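Local atomic coordinates of putative TIM-barrel metal-dependent hydrolase (PDB entry 4DZI), a protein that probably catalyses a metal-dependent hydrolysis of the amidohydrolase type on a two-metal centre, here occupied by cadmium, though its substrate is not known. Residues K29-K32 and R33-V36; S234-L237 and H238-A241; D104-I107 and A108-E112; P122-G125 and C126-E130; L339-L342 and A343-G347. All coordinates share one frame; numbering follows the deposited sequence.

Interaction 1 (K29-K32 and R33-V36); sequences KKFK and RRGV
R34 lays its guanidinium beside the F31 ring, CE1 of F31 standing 3.7 Å from CZ of R34 over the centre of the guanidinium face. The two planes are turned 67° apart, so the groups do not stack flat, and NH2 of R34 comes to the ring edge in the plane of the phenyl. A bend at chi3 (70°) turns the end of R34 toward the ring. The CE methylene of K30 borders the same guanidinium, 3.9 Å from NH1 of R34. On the solvent side K32 and R33 run alongside each other, NZ of K32 over one face of the R33 guanidinium.

The backbone turn is closed by G35 N donating to F31 O (2.8 Å). A water accepts from R33 N and donates to K30 O, and another joins K32 O to V36 O. Further out, D135 and E137 form salt bridges with R34, Q37 accepts from NH1 of R33, and helix 136-153 packs on F31, whose apolar ring suits this buried place.

R34 ties the loop before strand 36-40 to helix 136-153; the two carboxylates probably offset its charge and ease its approach to K30, which has a long, weak ion pair with E137.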
loop_
_atom_site.group_PDB
_atom_site.type_symbol
_atom_site.label_atom_id
_atom_site.label_comp_id
_atom_site.label_asym_id
_atom_site.label_seq_id
_atom_site.Cartn_x
_atom_site.Cartn_y
_atom_site.Cartn_z
ATOM N N LYS C 29 -3.498 -12.606 37.403
ATOM C CA LYS C 29 -2.312 -11.975 37.992
ATOM C C LYS C 29 -1.001 -12.476 37.393
ATOM O O LYS C 29 0.017 -11.818 37.519
ATOM C CB LYS C 29 -2.293 -12.121 39.510
ATOM C CG LYS C 29 -2.949 -13.389 40.019
ATOM C CD LYS C 29 -1.939 -14.391 40.549
ATOM C CE LYS C 29 -2.625 -15.385 41.472
ATOM N NZ LYS C 29 -1.664 -16.009 42.417
ATOM N N LYS C 30 -1.052 -13.617 36.721
ATOM C CA LYS C 30 0.105 -14.154 36.026
ATOM C C LYS C 30 0.624 -13.137 35.013
ATOM O O LYS C 30 1.814 -13.099 34.709
ATOM C CB LYS C 30 -0.256 -15.448 35.308
ATOM C CG LYS C 30 0.895 -15.990 34.473
ATOM C CD LYS C 30 0.539 -17.288 33.761
ATOM C CE LYS C 30 1.763 -17.862 33.058
ATOM N NZ LYS C 30 1.420 -19.005 32.167
ATOM N N PHE C 31 -0.280 -12.326 34.483
ATOM C CA PHE C 31 0.067 -11.360 33.430
ATOM C C PHE C 31 0.109 -9.908 33.882
ATOM O O PHE C 31 0.053 -8.974 33.075
ATOM C CB PHE C 31 -0.917 -11.542 32.274
ATOM C CG PHE C 31 -0.906 -12.944 31.731
ATOM C CD1 PHE C 31 0.103 -13.368 30.887
ATOM C CD2 PHE C 31 -1.862 -13.864 32.124
ATOM C CE1 PHE C 31 0.140 -14.666 30.400
ATOM C CE2 PHE C 31 -1.834 -15.163 31.648
ATOM C CZ PHE C 31 -0.831 -15.571 30.786
ATOM N N LYS C 32 0.300 -9.698 35.178
ATOM C CA LYS C 32 0.194 -8.365 35.734
ATOM C C LYS C 32 1.276 -7.445 35.151
ATOM O O LYS C 32 1.068 -6.252 35.031
ATOM C CB LYS C 32 0.290 -8.446 37.266
ATOM C CG LYS C 32 0.225 -7.139 38.023
ATOM C CD LYS C 32 0.608 -7.432 39.480
ATOM C CE LYS C 32 0.026 -6.435 40.468
ATOM N NZ LYS C 32 0.360 -5.034 40.102
ATOM N N ARG C 33 2.425 -8.006 34.793
ATOM C CA ARG C 33 3.489 -7.209 34.187
ATOM C C ARG C 33 3.542 -7.463 32.690
ATOM O O ARG C 33 3.864 -6.561 31.904
ATOM C CB ARG C 33 4.852 -7.547 34.811
ATOM C CG ARG C 33 4.858 -7.474 36.340
ATOM C CD ARG C 33 4.300 -6.163 36.886
ATOM N NE ARG C 33 4.370 -6.257 38.359
ATOM C CZ ARG C 33 4.025 -5.303 39.223
ATOM N NH1 ARG C 33 3.582 -4.110 38.819
ATOM N NH2 ARG C 33 4.146 -5.553 40.520
ATOM N N ARG C 34 3.238 -8.689 32.286
ATOM C CA ARG C 34 3.259 -9.024 30.876
ATOM C C ARG C 34 2.220 -8.274 30.037
ATOM O O ARG C 34 2.428 -8.045 28.839
ATOM C CB ARG C 34 3.148 -10.519 30.641
ATOM C CG ARG C 34 4.457 -11.240 30.955
ATOM C CD ARG C 34 4.232 -12.732 31.148
ATOM N NE ARG C 34 3.902 -13.393 29.902
ATOM C CZ ARG C 34 3.776 -14.714 29.777
ATOM N NH1 ARG C 34 3.967 -15.509 30.828
ATOM N NH2 ARG C 34 3.458 -15.245 28.614
ATOM N N GLY C 35 1.101 -7.932 30.676
ATOM C CA GLY C 35 -0.005 -7.229 30.016
ATOM C C GLY C 35 0.125 -5.725 30.138
ATOM O O GLY C 35 1.220 -5.179 30.146
ATOM N N VAL C 36 -1.007 -5.061 30.307
ATOM C CA VAL C 36 -1.068 -3.649 30.471
ATOM C C VAL C 36 -0.897 -3.228 31.933
ATOM O O VAL C 36 -1.561 -3.785 32.823
ATOM C CB VAL C 36 -2.446 -3.127 29.996
ATOM C CG1 VAL C 36 -2.541 -1.626 30.225
ATOM C CG2 VAL C 36 -2.685 -3.506 28.542
HETATM O O HOH W 1 3.341 -10.768 34.391
HETATM O O HOH W 2 4.373 -15.044 33.796
HETATM O O HOH W 3 -1.287 -5.015 35.113
#

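Interaction 2 (S234-L237 and H238-A241); sequences SGYL and HIAA
The imidazole of H238 turns its edge toward the face of the Y236 phenol ring, an edge-to-face aromatic pair with centroids 5.7 Å apart and planes at 58°. One face of the imidazole carries CG1 of I239, 4.2 Å above it and offset toward the rim. H238 reaches back over the preceding turn because its CG sits between the backbone N and the carbonyl carbon (chi1 75°). Y236 and I239 run alongside one another in the same direction, with CD2 of Y236 4.1 Å from CD1 of I239.

This is the entry into helix 237-242, on the loop that leaves strand 227-230 of the parallel sheet in this TIM-barrel hydrolase. G235 takes a positive phi of 79°, which favours glycine, as the chain bends into the first turn. I239 N donates to Y236 O (3.1 Å), and a water bridges the same oxygen to A240 N. The i to i+4 pattern sets in where A241 N meets L237 O at 3.0 Å. A240, with its small side chain, touches D259, and apolar I239 reaches L262 of helix 257-263.

The hydroxyl of Y236 is hydrogen-bonded to D270 of its own chain and to NE1 of W243 of the second subunit. Across that interface H238 also meets H238 of the other subunit, their rings nearly perpendicular.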
loop_
_atom_site.group_PDB
_atom_site.type_symbol
_atom_site.label_atom_id
_atom_site.label_comp_id
_atom_site.label_asym_id
_atom_site.label_seq_id
_atom_site.Cartn_x
_atom_site.Cartn_y
_atom_site.Cartn_z
ATOM N N SER C 234 -2.145 -1.460 13.504
ATOM C CA SER C 234 -1.999 -2.700 12.778
ATOM C C SER C 234 -0.531 -2.983 12.444
ATOM O O SER C 234 -0.252 -3.926 11.706
ATOM C CB SER C 234 -2.807 -2.627 11.476
ATOM O OG SER C 234 -4.222 -2.695 11.733
ATOM N N GLY C 235 0.351 -2.197 13.034
ATOM C CA GLY C 235 1.804 -2.377 12.831
ATOM C C GLY C 235 2.287 -1.798 11.521
ATOM O O GLY C 235 3.441 -2.076 11.124
ATOM N N TYR C 236 1.452 -1.009 10.831
ATOM C CA TYR C 236 1.857 -0.461 9.501
ATOM C C TYR C 236 2.896 0.643 9.509
ATOM O O TYR C 236 3.454 1.008 8.474
ATOM C CB TYR C 236 0.639 -0.124 8.614
ATOM C CG TYR C 236 0.173 -1.323 7.825
ATOM C CD1 TYR C 236 -0.326 -2.464 8.458
ATOM C CD2 TYR C 236 0.262 -1.327 6.437
ATOM C CE1 TYR C 236 -0.731 -3.559 7.722
ATOM C CE2 TYR C 236 -0.142 -2.405 5.687
ATOM C CZ TYR C 236 -0.637 -3.521 6.324
ATOM O OH TYR C 236 -1.007 -4.612 5.594
ATOM N N LEU C 237 3.188 1.183 10.678
ATOM C CA LEU C 237 4.327 2.096 10.728
ATOM C C LEU C 237 5.630 1.421 10.274
ATOM O O LEU C 237 6.595 2.126 10.045
ATOM C CB LEU C 237 4.474 2.730 12.106
ATOM C CG LEU C 237 3.406 3.789 12.374
ATOM C CD1 LEU C 237 3.472 4.271 13.819
ATOM C CD2 LEU C 237 3.527 4.961 11.415
ATOM N N HIS C 238 5.665 0.087 10.140
ATOM C CA HIS C 238 6.888 -0.577 9.593
ATOM C C HIS C 238 7.253 -0.139 8.178
ATOM O O HIS C 238 8.430 -0.138 7.805
ATOM C CB HIS C 238 6.868 -2.107 9.736
ATOM C CG HIS C 238 5.943 -2.830 8.766
ATOM N ND1 HIS C 238 6.384 -3.388 7.618
ATOM C CD2 HIS C 238 4.572 -3.110 8.834
ATOM C CE1 HIS C 238 5.348 -3.977 6.973
ATOM N NE2 HIS C 238 4.240 -3.804 7.719
ATOM N N ILE C 239 6.265 0.272 7.392
ATOM C CA ILE C 239 6.534 0.825 6.061
ATOM C C ILE C 239 7.270 2.162 6.146
ATOM O O ILE C 239 8.319 2.362 5.514
ATOM C CB ILE C 239 5.245 0.998 5.221
ATOM C CG1 ILE C 239 4.532 -0.352 5.037
ATOM C CG2 ILE C 239 5.596 1.607 3.858
ATOM C CD1 ILE C 239 3.408 -0.311 4.024
ATOM N N ALA C 240 6.730 3.094 6.920
ATOM C CA ALA C 240 7.444 4.351 7.137
ATOM C C ALA C 240 8.846 4.057 7.679
ATOM O O ALA C 240 9.808 4.748 7.327
ATOM C CB ALA C 240 6.670 5.271 8.078
ATOM N N ALA C 241 8.964 3.012 8.498
ATOM C CA ALA C 241 10.251 2.641 9.083
ATOM C C ALA C 241 11.269 2.243 8.012
ATOM O O ALA C 241 12.438 2.637 8.069
ATOM C CB ALA C 241 10.075 1.503 10.069
HETATM O O HOH W 4 3.932 3.788 7.343
#

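Interaction 3 (D104-I107 and A108-E112); sequences DARI and AVMDE
The side chains of I107 and M110 make an apolar contact, and CG of R106 borders the same sulfur. SD of M110 lies 4.0 Å from CD1 of I107 and 4.1 Å from CG of R106, the isoleucine crossing it at a slant and the arginine's aliphatic part at about a right angle. M110 sends CG anti to its carbonyl carbon (chi1 -70°), which lays the chain back along the previous turn, CG 3.3 Å from R106 O. A flexible unbranched thioether suits this buried place against I115, A118 and I163.

The backbone bonds are those of a regular alpha-helix, 103-113. A108, V109, M110 and D111 donate in turn to D104, A105, R106 and I107, and M110 N to R106 O is the shortest of the four at 2.8 Å.

Charged groups turn to other parts of the fold. D111 forms a salt bridge with R162, which the side chains of I107 and M110 also touch. The buried R106 guanidinium donates to the backbone oxygens of H15 and E99 and to OD1 of N14.

Since H15 is a cadmium ligand and the R106 side chain lies about 10 Å from a metal ion, the bonds to H15 O and N14 OD1 make R106 a probable second-shell brace for the metal-bearing strand 9-15, with neutral acceptors meeting its charge.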
loop_
_atom_site.group_PDB
_atom_site.type_symbol
_atom_site.label_atom_id
_atom_site.label_comp_id
_atom_site.label_asym_id
_atom_site.label_seq_id
_atom_site.Cartn_x
_atom_site.Cartn_y
_atom_site.Cartn_z
ATOM N N ASP C 104 -25.692 4.268 31.389
ATOM C CA ASP C 104 -26.946 4.998 31.528
ATOM C C ASP C 104 -26.869 6.399 30.951
ATOM O O ASP C 104 -27.793 6.847 30.287
ATOM C CB ASP C 104 -27.355 5.129 33.008
ATOM C CG ASP C 104 -27.743 3.821 33.635
ATOM O OD1 ASP C 104 -27.957 2.827 32.910
ATOM O OD2 ASP C 104 -27.844 3.798 34.884
ATOM N N ALA C 105 -25.779 7.113 31.229
ATOM C CA ALA C 105 -25.625 8.441 30.662
ATOM C C ALA C 105 -25.586 8.381 29.132
ATOM O O ALA C 105 -26.108 9.284 28.455
ATOM C CB ALA C 105 -24.368 9.129 31.193
ATOM N N ARG C 106 -24.933 7.344 28.602
ATOM C CA ARG C 106 -24.827 7.193 27.135
ATOM C C ARG C 106 -26.183 6.979 26.464
ATOM O O ARG C 106 -26.465 7.596 25.422
ATOM C CB ARG C 106 -23.862 6.054 26.762
ATOM C CG ARG C 106 -23.556 6.000 25.259
ATOM C CD ARG C 106 -23.092 7.351 24.739
ATOM N NE ARG C 106 -22.455 7.187 23.424
ATOM C CZ ARG C 106 -21.156 6.970 23.260
ATOM N NH1 ARG C 106 -20.361 6.902 24.317
ATOM N NH2 ARG C 106 -20.653 6.794 22.032
ATOM N N ILE C 107 -27.030 6.152 27.085
ATOM C CA ILE C 107 -28.360 5.881 26.538
ATOM C C ILE C 107 -29.174 7.170 26.453
ATOM O O ILE C 107 -29.874 7.422 25.487
ATOM C CB ILE C 107 -29.139 4.852 27.396
ATOM C CG1 ILE C 107 -28.437 3.499 27.366
ATOM C CG2 ILE C 107 -30.585 4.726 26.912
ATOM C CD1 ILE C 107 -28.288 2.959 25.971
ATOM N N ALA C 108 -29.085 7.999 27.489
ATOM C CA ALA C 108 -29.798 9.267 27.471
ATOM C C ALA C 108 -29.316 10.212 26.367
ATOM O O ALA C 108 -30.111 10.909 25.771
ATOM C CB ALA C 108 -29.673 9.942 28.832
ATOM N N VAL C 109 -28.012 10.231 26.113
ATOM C CA VAL C 109 -27.477 11.000 24.986
ATOM C C VAL C 109 -27.908 10.394 23.642
ATOM O O VAL C 109 -28.221 11.138 22.726
ATOM C CB VAL C 109 -25.927 11.116 25.103
ATOM C CG1 VAL C 109 -25.284 11.619 23.815
ATOM C CG2 VAL C 109 -25.603 12.086 26.232
ATOM N N MET C 110 -27.934 9.058 23.540
ATOM C CA MET C 110 -28.443 8.403 22.331
ATOM C C MET C 110 -29.872 8.841 22.028
ATOM O O MET C 110 -30.229 9.081 20.882
ATOM C CB MET C 110 -28.356 6.871 22.421
ATOM C CG MET C 110 -26.878 6.421 22.358
ATOM S SD MET C 110 -26.662 4.740 22.818
ATOM C CE MET C 110 -27.751 3.974 21.607
ATOM N N ASP C 111 -30.693 8.973 23.070
ATOM C CA ASP C 111 -32.054 9.463 22.850
ATOM C C ASP C 111 -32.060 10.855 22.194
ATOM O O ASP C 111 -32.791 11.086 21.215
ATOM C CB ASP C 111 -32.856 9.487 24.164
ATOM C CG ASP C 111 -33.114 8.107 24.754
ATOM O OD1 ASP C 111 -33.094 7.107 24.019
ATOM O OD2 ASP C 111 -33.393 8.013 25.983
ATOM N N GLU C 112 -31.254 11.790 22.721
ATOM C CA GLU C 112 -31.124 13.132 22.149
ATOM C C GLU C 112 -30.619 13.068 20.716
ATOM O O GLU C 112 -31.026 13.825 19.863
ATOM C CB GLU C 112 -30.104 13.944 22.969
ATOM C CG GLU C 112 -30.554 14.353 24.359
ATOM C CD GLU C 112 -29.438 14.377 25.403
ATOM O OE1 GLU C 112 -28.281 14.821 25.135
ATOM O OE2 GLU C 112 -29.752 13.948 26.530
#

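Interaction 4 (P122-G125 and C126-E130); sequences PTFG and CGVEE
F124 and V128 cross at a slant, CG2 of the valine lying against the phenyl ring 3.5 Å from CE2 of F124. They stand in the turn that leads from strand 115-121 of the TIM barrel into the short helix 128-131. F124 holds CG anti to its backbone N (chi1 179°), which swings the ring forward along the turn to V128. CG2 of V128 is set anti to the valine's carbonyl carbon, and that branch meets the ring. Both apolar side chains continue onto strand 36-40, where F124 touches V36 and M38 and V128 touches V36, so a ring and a branched residue suit the buried place.

C126 faces P122 instead: its SG lies 4.1 Å from CB of P122 and 3.6 Å from P122 O. The small thiol packs beside the proline ring. Between these pairs the backbone winds through three i to i+3 bonds, from C126 N to T123 O (3.3 Å), from G127 N to F124 O (3.1 Å) and a weak one from V128 N to G125 O. G125 suits its position, since a CB there would be crowded by CB of P122.

E18 gathers the amides of T123, F124 and G125 on its carboxylate, fixing the start of the turn. The hydroxyl of T123, whose side chain is about 7 Å from a cadmium ion, is hydrogen-bonded to Y16 O and to NE2 of the metal ligand H359. Past the turn, a water accepts from E129 N at 3.0 Å while lying 2.7 Å from G125 O.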
loop_
_atom_site.group_PDB
_atom_site.type_symbol
_atom_site.label_atom_id
_atom_site.label_comp_id
_atom_site.label_asym_id
_atom_site.label_seq_id
_atom_site.Cartn_x
_atom_site.Cartn_y
_atom_site.Cartn_z
ATOM N N PRO C 122 -13.888 0.073 20.983
ATOM C CA PRO C 122 -12.835 0.532 21.863
ATOM C C PRO C 122 -12.072 1.726 21.307
ATOM O O PRO C 122 -12.121 2.026 20.098
ATOM C CB PRO C 122 -11.860 -0.673 21.944
ATOM C CG PRO C 122 -12.536 -1.809 21.259
ATOM C CD PRO C 122 -13.489 -1.149 20.272
ATOM N N THR C 123 -11.358 2.402 22.206
ATOM C CA THR C 123 -10.439 3.461 21.820
ATOM C C THR C 123 -9.021 2.981 22.145
ATOM O O THR C 123 -8.273 2.567 21.246
ATOM C CB THR C 123 -10.807 4.820 22.473
ATOM O OG1 THR C 123 -12.140 5.174 22.045
ATOM C CG2 THR C 123 -9.818 5.907 22.010
ATOM N N PHE C 124 -8.663 2.987 23.422
ATOM C CA PHE C 124 -7.389 2.385 23.852
ATOM C C PHE C 124 -7.221 0.930 23.387
ATOM O O PHE C 124 -6.129 0.522 23.025
ATOM C CB PHE C 124 -7.301 2.472 25.386
ATOM C CG PHE C 124 -6.057 1.860 25.981
ATOM C CD1 PHE C 124 -4.841 2.530 25.953
ATOM C CD2 PHE C 124 -6.118 0.611 26.589
ATOM C CE1 PHE C 124 -3.700 1.960 26.502
ATOM C CE2 PHE C 124 -4.979 0.047 27.165
ATOM C CZ PHE C 124 -3.768 0.717 27.115
ATOM N N GLY C 125 -8.281 0.121 23.408
ATOM C CA GLY C 125 -8.141 -1.290 23.157
ATOM C C GLY C 125 -7.632 -1.592 21.743
ATOM O O GLY C 125 -7.099 -2.678 21.507
ATOM N N CYS C 126 -7.821 -0.650 20.824
ATOM C CA CYS C 126 -7.378 -0.838 19.410
ATOM C C CYS C 126 -5.854 -0.729 19.232
ATOM O O CYS C 126 -5.365 -0.936 18.094
ATOM C CB CYS C 126 -8.085 0.125 18.459
ATOM S SG CYS C 126 -9.881 -0.203 18.412
ATOM N N GLY C 127 -5.112 -0.412 20.292
ATOM C CA GLY C 127 -3.631 -0.410 20.229
ATOM C C GLY C 127 -2.945 -1.533 20.987
ATOM O O GLY C 127 -1.721 -1.671 20.893
ATOM N N VAL C 128 -3.694 -2.293 21.787
ATOM C CA VAL C 128 -3.056 -3.223 22.723
ATOM C C VAL C 128 -2.444 -4.432 22.014
ATOM O O VAL C 128 -1.328 -4.864 22.347
ATOM C CB VAL C 128 -4.015 -3.625 23.850
ATOM C CG1 VAL C 128 -3.389 -4.710 24.734
ATOM C CG2 VAL C 128 -4.360 -2.396 24.691
ATOM N N GLU C 129 -3.150 -4.990 21.040
ATOM C CA GLU C 129 -2.661 -6.213 20.416
ATOM C C GLU C 129 -1.310 -6.014 19.701
ATOM O O GLU C 129 -0.465 -6.920 19.743
ATOM C CB GLU C 129 -3.672 -6.783 19.454
ATOM C CG GLU C 129 -4.920 -7.251 20.165
ATOM C CD GLU C 129 -6.042 -7.466 19.176
ATOM O OE1 GLU C 129 -6.785 -6.499 18.815
ATOM O OE2 GLU C 129 -6.169 -8.636 18.748
ATOM N N GLU C 130 -1.088 -4.867 19.062
ATOM C CA GLU C 130 0.225 -4.687 18.412
ATOM C C GLU C 130 1.318 -4.708 19.481
ATOM O O GLU C 130 2.400 -5.297 19.268
ATOM C CB GLU C 130 0.258 -3.381 17.608
ATOM C CG GLU C 130 1.603 -3.087 16.983
ATOM C CD GLU C 130 1.956 -3.980 15.828
ATOM O OE1 GLU C 130 1.143 -4.843 15.418
ATOM O OE2 GLU C 130 3.103 -3.803 15.320
HETATM O O HOH W 5 -5.631 -4.056 19.662
#

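Interaction 5 (L339-L342 and A343-G347); sequences LPEL and ARVIG
L342 and I346 form the close-packed side of this helix, CD1 of L342 lying 3.8 Å from CD1 of I346. I346 carries CG1 between its backbone N and carbonyl carbon (chi1 66°), an orientation that brings its end back onto the leucine one turn earlier. The backbone is tight here too: I346 N donates to L342 O at 2.8 Å in a nearly straight bond of 173°. Branched aliphatic residues suit this buried flank.

The solvent side, around E341 and R344, is polar, and R344 is exposed. NH2 of R344 makes a salt bridge to OE1 of E341 (2.6 Å), and NE adds a weak bond to the same oxygen. The donor approaches OE1 on the anti side, somewhat out of the carboxylate plane, and the two flat groups are turned 70° apart. The guanidinium also lies with one face over CA of E341 and P340 O. Between the two sides, CG2 of V345 lies 3.6 Å from OE2 of E341.

P340 suits the first turn, where its missing N-H costs little, and G347 leaves the helix with a positive phi of 100°, a conformation that calls for glycine. Helix 339-346 rests V345 and I346 on V299 of helix 298-312, with I303 also touching V345, while L339 reaches P333 in the loop that follows strand 329-331.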
loop_
_atom_site.group_PDB
_atom_site.type_symbol
_atom_site.label_atom_id
_atom_site.label_comp_id
_atom_site.label_asym_id
_atom_site.label_seq_id
_atom_site.Cartn_x
_atom_site.Cartn_y
_atom_site.Cartn_z
ATOM N N LEU C 339 -20.072 8.628 -2.430
ATOM C CA LEU C 339 -21.030 7.589 -2.018
ATOM C C LEU C 339 -21.887 7.009 -3.157
ATOM O O LEU C 339 -22.103 5.795 -3.221
ATOM C CB LEU C 339 -21.874 8.065 -0.822
ATOM C CG LEU C 339 -21.001 8.438 0.389
ATOM C CD1 LEU C 339 -21.874 8.933 1.533
ATOM C CD2 LEU C 339 -20.120 7.282 0.852
ATOM N N PRO C 340 -22.349 7.864 -4.084
ATOM C CA PRO C 340 -22.965 7.354 -5.309
ATOM C C PRO C 340 -22.047 6.368 -6.028
ATOM O O PRO C 340 -22.480 5.303 -6.460
ATOM C CB PRO C 340 -23.174 8.625 -6.148
ATOM C CG PRO C 340 -23.355 9.699 -5.128
ATOM C CD PRO C 340 -22.409 9.336 -4.006
ATOM N N GLU C 341 -20.774 6.703 -6.165
ATOM C CA GLU C 341 -19.859 5.785 -6.837
ATOM C C GLU C 341 -19.695 4.509 -6.036
ATOM O O GLU C 341 -19.693 3.422 -6.588
ATOM C CB GLU C 341 -18.488 6.445 -7.071
ATOM C CG GLU C 341 -17.422 5.493 -7.587
ATOM C CD GLU C 341 -17.651 5.059 -9.031
ATOM O OE1 GLU C 341 -18.359 5.782 -9.766
ATOM O OE2 GLU C 341 -17.119 3.997 -9.436
ATOM N N LEU C 342 -19.547 4.635 -4.713
ATOM C CA LEU C 342 -19.400 3.443 -3.892
ATOM C C LEU C 342 -20.605 2.524 -4.104
ATOM O O LEU C 342 -20.456 1.315 -4.179
ATOM C CB LEU C 342 -19.283 3.826 -2.384
ATOM C CG LEU C 342 -19.010 2.666 -1.410
ATOM C CD1 LEU C 342 -17.734 1.898 -1.756
ATOM C CD2 LEU C 342 -18.945 3.187 0.025
ATOM N N ALA C 343 -21.811 3.104 -4.174
ATOM C CA ALA C 343 -23.034 2.280 -4.311
ATOM C C ALA C 343 -22.999 1.545 -5.646
ATOM O O ALA C 343 -23.407 0.378 -5.794
ATOM C CB ALA C 343 -24.280 3.162 -4.222
ATOM N N ARG C 344 -22.448 2.232 -6.634
ATOM C CA ARG C 344 -22.288 1.596 -7.946
ATOM C C ARG C 344 -21.390 0.378 -7.875
ATOM O O ARG C 344 -21.666 -0.658 -8.500
ATOM C CB ARG C 344 -21.742 2.602 -8.949
ATOM C CG ARG C 344 -22.816 3.563 -9.450
ATOM C CD ARG C 344 -22.440 4.254 -10.756
ATOM N NE ARG C 344 -21.360 5.216 -10.570
ATOM C CZ ARG C 344 -21.540 6.478 -10.191
ATOM N NH1 ARG C 344 -22.760 6.938 -9.953
ATOM N NH2 ARG C 344 -20.496 7.278 -10.046
ATOM N N VAL C 345 -20.336 0.493 -7.067
ATOM C CA VAL C 345 -19.336 -0.562 -6.939
ATOM C C VAL C 345 -19.697 -1.721 -6.014
ATOM O O VAL C 345 -19.506 -2.884 -6.379
ATOM C CB VAL C 345 -18.013 0.067 -6.482
ATOM C CG1 VAL C 345 -17.007 -0.992 -6.082
ATOM C CG2 VAL C 345 -17.477 0.944 -7.593
ATOM N N ILE C 346 -20.176 -1.423 -4.795
ATOM C CA ILE C 346 -20.464 -2.503 -3.872
ATOM C C ILE C 346 -21.942 -2.756 -3.639
ATOM O O ILE C 346 -22.297 -3.783 -3.057
ATOM C CB ILE C 346 -19.772 -2.300 -2.503
ATOM C CG1 ILE C 346 -20.344 -1.081 -1.783
ATOM C CG2 ILE C 346 -18.265 -2.160 -2.683
ATOM C CD1 ILE C 346 -19.871 -0.925 -0.339
ATOM N N GLY C 347 -22.787 -1.828 -4.094
ATOM C CA GLY C 347 -24.247 -1.936 -3.890
ATOM C C GLY C 347 -24.662 -1.056 -2.723
ATOM O O GLY C 347 -23.979 -1.024 -1.675
#

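How the interactions relate
All five contacts are local turns or helical steps within the amidohydrolase family region of the chain. Interaction 4 joins two of the others: V36 of interaction 1 packs on V128 and F124, with CG1 of V36 4.1 Å from CZ of F124, and S234 and G235 of interaction 2 touch the carboxylate of E130. Interactions 3 and 4 do not touch, their nearest atoms about 9 Å apart, yet both reach the two-cadmium site by bonding to its ligands, R106 to H15 O and T123 to H359 NE2. Interaction 2 meets the second subunit. Interaction 5 stands apart, its centre 46 Å from that of interaction 1 on the other side of the chain's centre.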